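SusD homolog (Bacteroides thetaiotaomicron, PDB 3EHM) probably binds mucin O-glycans as a SusD-like outer-membrane lipoprotein involved in their utilization by this gut symbiont. Local coordinates at residues I192-V197 against S251-L256. Sequence-based numbering, arbitrary orientation.
Sequences IYNGNV and SDKMPL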
ATOM      1  N   ILE A 192       4.531  -5.993 -17.063  1.00 15.43           N
ATOM      2  CA  ILE A 192       3.245  -6.198 -16.406  1.00 13.45           C
ATOM      3  C   ILE A 192       2.214  -6.959 -17.238  1.00 14.45           C
ATOM      4  O   ILE A 192       1.666  -7.967 -16.786  1.00 12.99           O
ATOM      5  CB  ILE A 192       2.593  -4.854 -16.003  1.00 14.90           C
ATOM      6  CG1 ILE A 192       3.615  -3.947 -15.309  1.00 13.52           C
ATOM      7  CG2 ILE A 192       1.386  -5.118 -15.093  1.00 14.71           C
ATOM      8  CD1 ILE A 192       4.178  -4.510 -14.025  1.00 14.76           C
ATOM      9  N   TYR A 193       1.955  -6.480 -18.452  1.00 13.90           N
ATOM     10  CA  TYR A 193       0.941  -7.094 -19.306  1.00 14.88           C
ATOM     11  C   TYR A 193       1.371  -7.612 -20.679  1.00 16.32           C
ATOM     12  O   TYR A 193       0.524  -7.870 -21.528  1.00 17.64           O
ATOM     13  CB  TYR A 193      -0.211  -6.109 -19.497  1.00 13.35           C
ATOM     14  CG  TYR A 193      -0.982  -5.793 -18.231  1.00 15.24           C
ATOM     15  CD1 TYR A 193      -1.200  -4.471 -17.837  1.00 14.50           C
ATOM     16  CD2 TYR A 193      -1.545  -6.809 -17.461  1.00 12.92           C
ATOM     17  CE1 TYR A 193      -1.968  -4.168 -16.710  1.00 15.29           C
ATOM     18  CE2 TYR A 193      -2.318  -6.519 -16.330  1.00 12.98           C
ATOM     19  CZ  TYR A 193      -2.525  -5.198 -15.966  1.00 13.44           C
ATOM     20  OH  TYR A 193      -3.309  -4.902 -14.874  1.00 11.68           O
ATOM     21  N   ASN A 194       2.669  -7.757 -20.911  1.00 16.87           N
ATOM     22  CA  ASN A 194       3.149  -8.265 -22.196  1.00 16.51           C
ATOM     23  C   ASN A 194       2.575  -7.508 -23.400  1.00 16.69           C
ATOM     24  O   ASN A 194       2.242  -8.112 -24.417  1.00 15.76           O
ATOM     25  CB  ASN A 194       2.802  -9.752 -22.324  1.00 17.78           C
ATOM     26  CG  ASN A 194       3.587 -10.447 -23.429  1.00 19.06           C
ATOM     27  OD1 ASN A 194       3.110 -11.411 -24.031  1.00 20.54           O
ATOM     28  ND2 ASN A 194       4.796  -9.975 -23.684  1.00 15.62           N
ATOM     29  N   GLY A 195       2.446  -6.191 -23.276  1.00 16.87           N
ATOM     30  CA  GLY A 195       1.940  -5.390 -24.378  1.00 16.28           C
ATOM     31  C   GLY A 195       0.441  -5.341 -24.614  1.00 16.49           C
ATOM     32  O   GLY A 195      -0.006  -4.700 -25.565  1.00 17.90           O
ATOM     33  N   ASN A 196      -0.339  -6.010 -23.770  1.00 17.37           N
ATOM     34  CA  ASN A 196      -1.794  -6.016 -23.912  1.00 17.76           C
ATOM     35  C   ASN A 196      -2.370  -4.688 -23.413  1.00 17.17           C
ATOM     36  O   ASN A 196      -2.552  -4.493 -22.208  1.00 17.14           O
ATOM     37  CB  ASN A 196      -2.398  -7.170 -23.105  1.00 17.80           C
ATOM     38  CG  ASN A 196      -3.885  -7.353 -23.368  1.00 19.25           C
ATOM     39  OD1 ASN A 196      -4.628  -6.384 -23.514  1.00 18.93           O
ATOM     40  ND2 ASN A 196      -4.326  -8.605 -23.414  1.00 21.73           N
ATOM     41  N   VAL A 197      -2.653  -3.779 -24.344  1.00 17.83           N
ATOM     42  CA  VAL A 197      -3.194  -2.460 -24.009  1.00 18.24           C
ATOM     43  C   VAL A 197      -4.535  -2.516 -23.267  1.00 18.46           C
ATOM     44  O   VAL A 197      -4.802  -1.679 -22.406  1.00 17.47           O
ATOM     45  CB  VAL A 197      -3.357  -1.593 -25.281  1.00 20.69           C
ATOM     46  CG1 VAL A 197      -3.993  -0.250 -24.934  1.00 21.88           C
ATOM     47  CG2 VAL A 197      -2.001  -1.378 -25.935  1.00 20.17           C
ATOM     48  N   SER A 251      11.402 -12.338 -14.971  1.00 21.20           N
ATOM     49  CA  SER A 251      11.055 -12.895 -16.276  1.00 22.53           C
ATOM     50  C   SER A 251      12.291 -12.828 -17.164  1.00 21.74           C
ATOM     51  O   SER A 251      13.333 -12.321 -16.744  1.00 21.11           O
ATOM     52  CB  SER A 251       9.932 -12.084 -16.924  1.00 21.98           C
ATOM     53  OG  SER A 251      10.388 -10.791 -17.282  1.00 23.13           O
ATOM     54  N   ASP A 252      12.173 -13.324 -18.393  1.00 22.37           N
ATOM     55  CA  ASP A 252      13.293 -13.308 -19.331  1.00 22.91           C
ATOM     56  C   ASP A 252      13.561 -11.882 -19.806  1.00 21.85           C
ATOM     57  O   ASP A 252      14.695 -11.532 -20.149  1.00 21.09           O
ATOM     58  CB  ASP A 252      13.000 -14.225 -20.536  1.00 26.39           C
ATOM     59  CG  ASP A 252      12.016 -13.610 -21.530  1.00 29.98           C
ATOM     60  OD1 ASP A 252      10.981 -13.068 -21.089  1.00 31.96           O
ATOM     61  OD2 ASP A 252      12.275 -13.680 -22.758  1.00 30.64           O
ATOM     62  N   LYS A 253      12.513 -11.061 -19.820  1.00 20.18           N
ATOM     63  CA  LYS A 253      12.623  -9.668 -20.245  1.00 19.61           C
ATOM     64  C   LYS A 253      13.480  -8.878 -19.267  1.00 19.03           C
ATOM     65  O   LYS A 253      14.185  -7.939 -19.650  1.00 18.70           O
ATOM     66  CB  LYS A 253      11.243  -9.014 -20.303  1.00 20.01           C
ATOM     67  CG  LYS A 253      10.262  -9.674 -21.246  1.00 20.92           C
ATOM     68  CD  LYS A 253       8.913  -8.981 -21.148  1.00 19.86           C
ATOM     69  CE  LYS A 253       7.867  -9.682 -21.992  1.00 18.49           C
ATOM     70  NZ  LYS A 253       6.547  -9.029 -21.844  1.00 19.64           N
HETATM   71  N   MSE A 254      13.397  -9.254 -17.997  1.00 18.06           N
HETATM   72  CA  MSE A 254      14.156  -8.576 -16.956  1.00 18.15           C
HETATM   73  C   MSE A 254      14.214  -9.430 -15.701  1.00 16.89           C
HETATM   74  O   MSE A 254      13.259  -9.475 -14.928  1.00 16.56           O
HETATM   75  CB  MSE A 254      13.507  -7.224 -16.635  1.00 19.24           C
HETATM   76  CG  MSE A 254      14.160  -6.444 -15.491  1.00 22.28           C
HETATM   77 SE   MSE A 254      16.022  -5.977 -15.794  1.00 31.20          SE
HETATM   78  CE  MSE A 254      15.784  -4.827 -17.326  1.00 27.18           C
ATOM     79  N   PRO A 255      15.328 -10.149 -15.493  1.00 17.24           N
ATOM     80  CA  PRO A 255      15.418 -10.976 -14.288  1.00 16.11           C
ATOM     81  C   PRO A 255      15.339 -10.071 -13.062  1.00 15.12           C
ATOM     82  O   PRO A 255      15.905  -8.976 -13.057  1.00 13.81           O
ATOM     83  CB  PRO A 255      16.782 -11.640 -14.431  1.00 17.62           C
ATOM     84  CG  PRO A 255      16.921 -11.782 -15.927  1.00 19.12           C
ATOM     85  CD  PRO A 255      16.446 -10.431 -16.411  1.00 19.38           C
ATOM     86  N   LEU A 256      14.633 -10.522 -12.032  1.00 14.44           N
ATOM     87  CA  LEU A 256      14.491  -9.739 -10.811  1.00 13.57           C
ATOM     88  C   LEU A 256      14.626 -10.588  -9.556  1.00 14.90           C
ATOM     89  O   LEU A 256      14.356 -11.786  -9.566  1.00 15.14           O
ATOM     90  CB  LEU A 256      13.128  -9.040 -10.779  1.00 12.86           C
ATOM     91  CG  LEU A 256      12.800  -8.016 -11.869  1.00 12.17           C
ATOM     92  CD1 LEU A 256      11.345  -7.597 -11.735  1.00 13.23           C
ATOM     93  CD2 LEU A 256      13.719  -6.811 -11.750  1.00 12.70           C
TER
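A type I' beta turn from Tyr193 to Asn196, in the loop that leads into helix 197-215, receives at Asn194 the long side chain of Lys253 from the loop following strand 246-248. Lys253 CG stands anti to its carbonyl carbon (chi1 -59°), and beyond it the chain runs fully extended, spanning a gap in which the nearest CA atoms, those of Asn194 and Lys253, are still 9.8 Å apart. Its ammonium end arrives beside the turn, with Lys253 NZ 3.5 Å from Asn194 CA. The two side chains cross at about a right angle, and Lys253 NZ comes within 3.8 Å of Asn194 CB. Lys253 NZ donates hydrogen bonds to the backbone O atoms of Ala187 and Asp190, just ahead of the turn; one ammonium group thus ties two carbonyls of the same loop to the 251-256 segment. The turn closes through Asn196 N to Tyr193 O at 3.0 Å, while the carboxylate of Asp190 holds the backbone N atoms of Ile192, Tyr193 and Gly195. At the lysine's root, Ser251 OG takes weak hydrogen bonds from Lys253 N (3.3 Å) and Met254 N (3.5 Å). Only 78 Å² is buried between the segments, at the protein surface. Within the turn segment, Ile192 CG2 sits 3.7 Å above the plane of the Tyr193 ring, over its centre, and that ring meets Trp200 of helix 197-215 edge-to-face. Asn196 caps that helix through OD1 to Asn199 N. A lysine ammonium group hydrogen-bonded to backbone carbonyls thus links two surface loops of a helix-rich SusD-like fold: the loop before helix 261-266 and one carrying a type I' turn whose last residue, Asn196, is the N-cap of helix 197-215.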